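Local coordinates for protein N-(5'-phosphoribosyl)anthranilate isomerase (Pyrococcus furiosus, PDB 4AAJ) that catalyses the isomerisation of N-(5-phospho-beta-D-ribosyl)anthranilate to 1-(2-carboxyphenylamino)-1-deoxy-D-ribulose 5-phosphate, the third step from chorismate to L-tryptophan, at residues Y95-S100 with M149-T154; Q105-L110 with S143-D148. All blocks are in the same frame, centred on the assembly; numbering follows the deposited sequence. Where two conformers were deposited one is given.

Interaction 1 (Y95-S100 with M149-T154); sequences YIQVHS and MVLLDT
Gln-97 and Leu-151 meet inside the barrel, where one methyl of the leucine lies over the flat face of the glutamine's amide. Leu-151 CD2 sits above the nitrogen end of that group, 3.2 Å from Gln-97 NE2 and 3.6 Å from Gln-97 CD, so the fit is tight. Gln-97 gets there fully stretched: CG is anti to the backbone N (chi1 176°) and the chain stays extended at the next torsion, which carries the amide inward although the CA of Gln-97 is still 8.5 Å from the CA of Leu-151. Leu-151 sends its CB toward the other strand, and the CD2 branch makes the touch.

The carbonyl oxygen of the amide is engaged elsewhere: OE1 accepts a hydrogen bond from Lys-24 NZ on strand 22-25, which holds that end and leaves the NH2 end beneath the leucine methyl. Met-119 packs against Gln-97, while Ile-177 and Ala-179 pack against Leu-151.

Two residues further along, where His-99 has just left strand 95-98, OD2 of Asp-153 lies over one face of the imidazole, displaced toward the rim and 3.8 Å from His-99 CE1. No hydrogen bond results, and because the histidine has two conformers this approach is doubtful. Asp-153 also touches Ala-121 and Arg-123 of strand 117-123. Its OD2 has no polar partner in the model; residues 155-161, shortly after this strand, are not modelled.

Strand 117-123 separates the two strands in the sheet, so they share no backbone bonds and meet through inward-facing side chains alone. Such packing across the interior is typical of a (beta/alpha)8, or TIM, barrel, and the Asp-153 end lies toward the C-terminal ends of the strands, where barrels of this fold carry their active sites.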
loop_
_atom_site.group_PDB
_atom_site.type_symbol
_atom_site.label_atom_id
_atom_site.label_comp_id
_atom_site.label_asym_id
_atom_site.label_seq_id
_atom_site.Cartn_x
_atom_site.Cartn_y
_atom_site.Cartn_z
ATOM N N TYR A 95 -4.777 5.014 9.486
ATOM C CA TYR A 95 -4.231 3.930 8.671
ATOM C C TYR A 95 -2.797 4.288 8.389
ATOM O O TYR A 95 -2.524 5.417 7.970
ATOM C CB TYR A 95 -4.965 3.827 7.327
ATOM C CG TYR A 95 -6.431 3.468 7.486
ATOM C CD1 TYR A 95 -7.390 4.456 7.726
ATOM C CD2 TYR A 95 -6.845 2.138 7.395
ATOM C CE1 TYR A 95 -8.739 4.124 7.885
ATOM C CE2 TYR A 95 -8.178 1.789 7.558
ATOM C CZ TYR A 95 -9.117 2.784 7.797
ATOM O OH TYR A 95 -10.441 2.426 7.937
ATOM N N ILE A 96 -1.892 3.342 8.608
ATOM C CA ILE A 96 -0.479 3.550 8.243
ATOM C C ILE A 96 0.064 2.428 7.380
ATOM O O ILE A 96 -0.376 1.272 7.471
ATOM C CB ILE A 96 0.429 3.775 9.472
ATOM C CG1 ILE A 96 0.632 2.484 10.291
ATOM C CG2 ILE A 96 -0.115 4.917 10.324
ATOM C CD1 ILE A 96 1.671 2.633 11.398
ATOM N N GLN A 97 1.021 2.784 6.534
ATOM C CA GLN A 97 1.664 1.817 5.666
ATOM C C GLN A 97 3.147 1.926 5.931
ATOM O O GLN A 97 3.775 2.954 5.663
ATOM C CB GLN A 97 1.315 2.074 4.216
ATOM C CG GLN A 97 2.018 1.154 3.228
ATOM C CD GLN A 97 1.501 1.367 1.828
ATOM O OE1 GLN A 97 0.299 1.500 1.619
ATOM N NE2 GLN A 97 2.403 1.420 0.867
ATOM N N VAL A 98 3.689 0.868 6.522
ATOM C CA VAL A 98 5.076 0.878 6.961
ATOM C C VAL A 98 5.974 0.204 5.919
ATOM O O VAL A 98 5.814 -0.992 5.643
ATOM C CB VAL A 98 5.217 0.167 8.325
ATOM C CG1 VAL A 98 6.668 0.204 8.781
ATOM C CG2 VAL A 98 4.305 0.813 9.375
ATOM N N HIS A 99 6.899 0.976 5.334
ATOM C CA HIS A 99 7.896 0.409 4.420
ATOM C C HIS A 99 9.266 0.582 5.009
ATOM O O HIS A 99 10.080 1.403 4.564
ATOM C CB HIS A 99 7.775 1.004 3.007
ATOM C CG HIS A 99 8.777 0.453 2.009
ATOM N ND1 HIS A 99 9.283 -0.795 2.092
ATOM C CD2 HIS A 99 9.341 1.028 0.872
ATOM C CE1 HIS A 99 10.140 -1.002 1.073
ATOM N NE2 HIS A 99 10.169 0.112 0.323
ATOM N N SER A 100 9.547 -0.211 6.047
ATOM C CA SER A 100 10.841 -0.125 6.737
ATOM C C SER A 100 11.035 -1.324 7.638
ATOM O O SER A 100 10.143 -2.148 7.734
ATOM C CB SER A 100 10.919 1.121 7.616
ATOM O OG SER A 100 10.046 0.998 8.730
ATOM N N MET A 149 -2.543 -5.884 7.605
ATOM C CA MET A 149 -2.559 -6.238 6.182
ATOM C C MET A 149 -1.132 -6.307 5.686
ATOM O O MET A 149 -0.268 -5.572 6.161
ATOM C CB MET A 149 -3.377 -5.223 5.365
ATOM C CG MET A 149 -3.513 -5.530 3.865
ATOM S SD MET A 149 -4.114 -7.196 3.455
ATOM C CE MET A 149 -5.777 -7.094 4.124
ATOM N N VAL A 150 -0.886 -7.210 4.744
ATOM C CA VAL A 150 0.428 -7.352 4.139
ATOM C C VAL A 150 0.409 -6.736 2.743
ATOM O O VAL A 150 -0.476 -7.011 1.926
ATOM C CB VAL A 150 0.855 -8.846 4.061
ATOM C CG1 VAL A 150 1.993 -9.043 3.077
ATOM C CG2 VAL A 150 1.254 -9.368 5.427
ATOM N N LEU A 151 1.400 -5.909 2.459
ATOM C CA LEU A 151 1.582 -5.390 1.122
ATOM C C LEU A 151 2.850 -6.034 0.581
ATOM O O LEU A 151 3.859 -6.078 1.284
ATOM C CB LEU A 151 1.706 -3.860 1.142
ATOM C CG LEU A 151 2.111 -3.147 -0.154
ATOM C CD1 LEU A 151 1.035 -3.206 -1.221
ATOM C CD2 LEU A 151 2.466 -1.689 0.153
ATOM N N LEU A 152 2.775 -6.582 -0.628
ATOM C CA LEU A 152 3.940 -7.202 -1.273
ATOM C C LEU A 152 4.410 -6.323 -2.416
ATOM O O LEU A 152 3.644 -6.050 -3.339
ATOM C CB LEU A 152 3.604 -8.608 -1.792
ATOM C CG LEU A 152 3.162 -9.682 -0.788
ATOM C CD1 LEU A 152 2.969 -11.011 -1.524
ATOM C CD2 LEU A 152 4.142 -9.830 0.360
ATOM N N ASP A 153 5.665 -5.875 -2.337
ATOM C CA ASP A 153 6.273 -5.024 -3.368
ATOM C C ASP A 153 7.010 -5.864 -4.383
ATOM O O ASP A 153 7.964 -6.552 -4.025
ATOM C CB ASP A 153 7.307 -4.070 -2.765
ATOM C CG ASP A 153 6.727 -3.124 -1.758
ATOM O OD1 ASP A 153 5.621 -2.592 -1.991
ATOM O OD2 ASP A 153 7.400 -2.895 -0.731
ATOM N N THR A 154 6.583 -5.783 -5.641
ATOM C CA THR A 154 7.263 -6.446 -6.755
ATOM C C THR A 154 8.539 -5.692 -7.142
ATOM O O THR A 154 8.521 -4.476 -7.350
ATOM C CB THR A 154 6.328 -6.584 -7.979
ATOM O OG1 THR A 154 5.279 -7.509 -7.673
ATOM C CG2 THR A 154 7.095 -7.076 -9.217
#

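Interaction 2 (Q105-L110 with S143-D148)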
loop_
_atom_site.group_PDB
_atom_site.type_symbol
_atom_site.label_atom_id
_atom_site.label_comp_id
_atom_site.label_asym_id
_atom_site.label_seq_id
_atom_site.Cartn_x
_atom_site.Cartn_y
_atom_site.Cartn_z
ATOM N N GLN A 105 7.726 -4.907 17.686
ATOM C CA GLN A 105 7.353 -4.236 18.940
ATOM C C GLN A 105 6.836 -2.819 18.714
ATOM O O GLN A 105 5.926 -2.363 19.401
ATOM C CB GLN A 105 8.526 -4.212 19.928
ATOM C CG GLN A 105 8.874 -5.565 20.526
ATOM C CD GLN A 105 9.689 -6.465 19.607
ATOM O OE1 GLN A 105 10.004 -6.108 18.463
ATOM N NE2 GLN A 105 10.040 -7.642 20.110
ATOM N N THR A 106 7.433 -2.129 17.747
ATOM C CA THR A 106 7.017 -0.789 17.367
ATOM C C THR A 106 5.630 -0.832 16.732
ATOM O O THR A 106 4.742 -0.054 17.087
ATOM C CB THR A 106 8.033 -0.184 16.375
ATOM O OG1 THR A 106 9.245 0.138 17.074
ATOM C CG2 THR A 106 7.479 1.068 15.717
ATOM N N ILE A 107 5.444 -1.757 15.796
ATOM C CA ILE A 107 4.160 -1.905 15.132
ATOM C C ILE A 107 3.061 -2.235 16.148
ATOM O O ILE A 107 1.976 -1.646 16.121
ATOM C CB ILE A 107 4.239 -2.954 14.000
ATOM C CG1 ILE A 107 4.970 -2.346 12.791
ATOM C CG2 ILE A 107 2.852 -3.478 13.651
ATOM C CD1 ILE A 107 5.409 -3.351 11.747
ATOM N N ASP A 108 3.355 -3.156 17.061
ATOM C CA ASP A 108 2.373 -3.562 18.053
ATOM C C ASP A 108 1.984 -2.414 18.981
ATOM O O ASP A 108 0.799 -2.235 19.283
ATOM C CB ASP A 108 2.867 -4.766 18.857
ATOM C CG ASP A 108 1.731 -5.515 19.532
ATOM O OD1 ASP A 108 0.659 -5.687 18.902
ATOM O OD2 ASP A 108 1.909 -5.927 20.696
ATOM N N THR A 109 2.969 -1.640 19.425
ATOM C CA THR A 109 2.716 -0.505 20.318
ATOM C C THR A 109 1.962 0.644 19.631
ATOM O O THR A 109 1.113 1.286 20.250
ATOM C CB THR A 109 4.015 0.001 20.986
ATOM O OG1 THR A 109 4.696 -1.106 21.592
ATOM C CG2 THR A 109 3.707 1.045 22.055
ATOM N N LEU A 110 2.258 0.899 18.352
ATOM C CA LEU A 110 1.489 1.876 17.586
ATOM C C LEU A 110 0.008 1.492 17.488
ATOM O O LEU A 110 -0.858 2.352 17.620
ATOM C CB LEU A 110 2.073 2.095 16.181
ATOM C CG LEU A 110 3.478 2.691 16.086
ATOM C CD1 LEU A 110 3.948 2.616 14.641
ATOM C CD2 LEU A 110 3.528 4.120 16.599
ATOM N N SER A 143 4.745 -13.545 9.817
ATOM C CA SER A 143 4.189 -13.962 11.110
ATOM C C SER A 143 4.953 -13.386 12.318
ATOM O O SER A 143 4.466 -13.448 13.445
ATOM C CB SER A 143 4.081 -15.497 11.195
ATOM O OG SER A 143 5.360 -16.115 11.175
ATOM N N ARG A 144 6.135 -12.827 12.068
ATOM C CA ARG A 144 6.940 -12.135 13.083
ATOM C C ARG A 144 6.357 -10.758 13.452
ATOM O O ARG A 144 6.415 -10.334 14.608
ATOM C CB ARG A 144 8.379 -11.997 12.583
ATOM C CG ARG A 144 9.352 -11.333 13.545
ATOM C CD ARG A 144 10.722 -11.196 12.901
ATOM N NE ARG A 144 11.437 -10.007 13.364
ATOM C CZ ARG A 144 12.514 -9.496 12.770
ATOM N NH1 ARG A 144 13.013 -10.064 11.677
ATOM N NH2 ARG A 144 13.094 -8.413 13.269
ATOM N N TYR A 145 5.799 -10.066 12.464
ATOM C CA TYR A 145 5.102 -8.799 12.704
ATOM C C TYR A 145 3.620 -9.085 12.915
ATOM O O TYR A 145 3.128 -10.136 12.518
ATOM C CB TYR A 145 5.317 -7.842 11.528
ATOM C CG TYR A 145 6.776 -7.525 11.258
ATOM C CD1 TYR A 145 7.588 -8.421 10.573
ATOM C CD2 TYR A 145 7.345 -6.335 11.701
ATOM C CE1 TYR A 145 8.925 -8.144 10.332
ATOM C CE2 TYR A 145 8.680 -6.047 11.460
ATOM C CZ TYR A 145 9.463 -6.952 10.778
ATOM O OH TYR A 145 10.791 -6.676 10.538
ATOM N N ASN A 146 2.917 -8.165 13.566
ATOM C CA ASN A 146 1.488 -8.323 13.816
ATOM C C ASN A 146 0.689 -7.316 12.982
ATOM O O ASN A 146 -0.163 -6.586 13.499
ATOM C CB ASN A 146 1.199 -8.181 15.320
ATOM C CG ASN A 146 -0.269 -8.356 15.660
ATOM O OD1 ASN A 146 -0.921 -9.287 15.189
ATOM N ND2 ASN A 146 -0.799 -7.451 16.482
ATOM N N ALA A 147 0.976 -7.284 11.682
ATOM C CA ALA A 147 0.358 -6.308 10.784
ATOM C C ALA A 147 -1.068 -6.707 10.438
ATOM O O ALA A 147 -1.371 -7.894 10.302
ATOM C CB ALA A 147 1.195 -6.128 9.523
ATOM N N ASP A 148 -1.943 -5.710 10.311
ATOM C CA ASP A 148 -3.334 -5.916 9.908
ATOM C C ASP A 148 -3.495 -6.293 8.437
ATOM O O ASP A 148 -4.489 -6.910 8.054
ATOM C CB ASP A 148 -4.156 -4.666 10.208
ATOM C CG ASP A 148 -4.187 -4.341 11.688
ATOM O OD1 ASP A 148 -4.777 -5.142 12.450
ATOM O OD2 ASP A 148 -3.593 -3.316 12.100
#
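This is a mixed apolar and polar contact on the outer layer of the barrel, between helix 104-114 and the loop that leads from helix 131-144 into strand 149-153. Its apolar half is Ile-107 against Tyr-145. Ile-107 sends its CB toward the loop, and with CG1 beside the backbone N (chi1 -76°) and the chain extended to its tip, CD1 comes within 3.6 Å of Tyr-145 CD2. The two side chains cross at about a right angle. The CG2 branch of Ile-107 is more distant, 4.3 Å from the backbone O of Asn-146.

One helix residue on, Asp-108 reaches the same loop from its more exposed side. Asn-146 ND2 donates to Asp-108 OD1 at 3.3 Å, a weak bond bent to 144°, and the carboxylate and amide planes stand 73° apart. The other oxygen, OD2, makes a long, weak ion pair with Lys-112.

Beneath the contact runs strand 117-123. Val-118 and Lys-120 pack under Ile-107, and Lys-120 also makes a cation-pi interaction with Tyr-145. Asp-148, at the far end of the loop, bridges helix and strand through OD2, which pairs with Lys-111 and accepts from the backbone N of Val-118. The loop thus lies alongside helix 104-114 and over strand 117-123 just before it enters the barrel as strand 149-153.

The two contacts lie in adjoining layers of one barrel, their centres 12 Å apart: the centre of interaction 1 is about 5 Å from the centre of the chain, that of interaction 2 about 16 Å. Along the chain the segments run 95-100, 105-110, 143-148, 149-154, so the strands of interaction 1 enclose both segments of interaction 2. Strand 95-98 leads through a short connection into helix 104-114, and segment 143-148 runs directly into strand 149-153. The layers touch where Ile-96 CD1 packs 4.0 Å from Leu-110 CD1. Strand 117-123 borders both contacts, so neighbouring beta-alpha units of the TIM barrel are tied together both across the interior and in the helical layer.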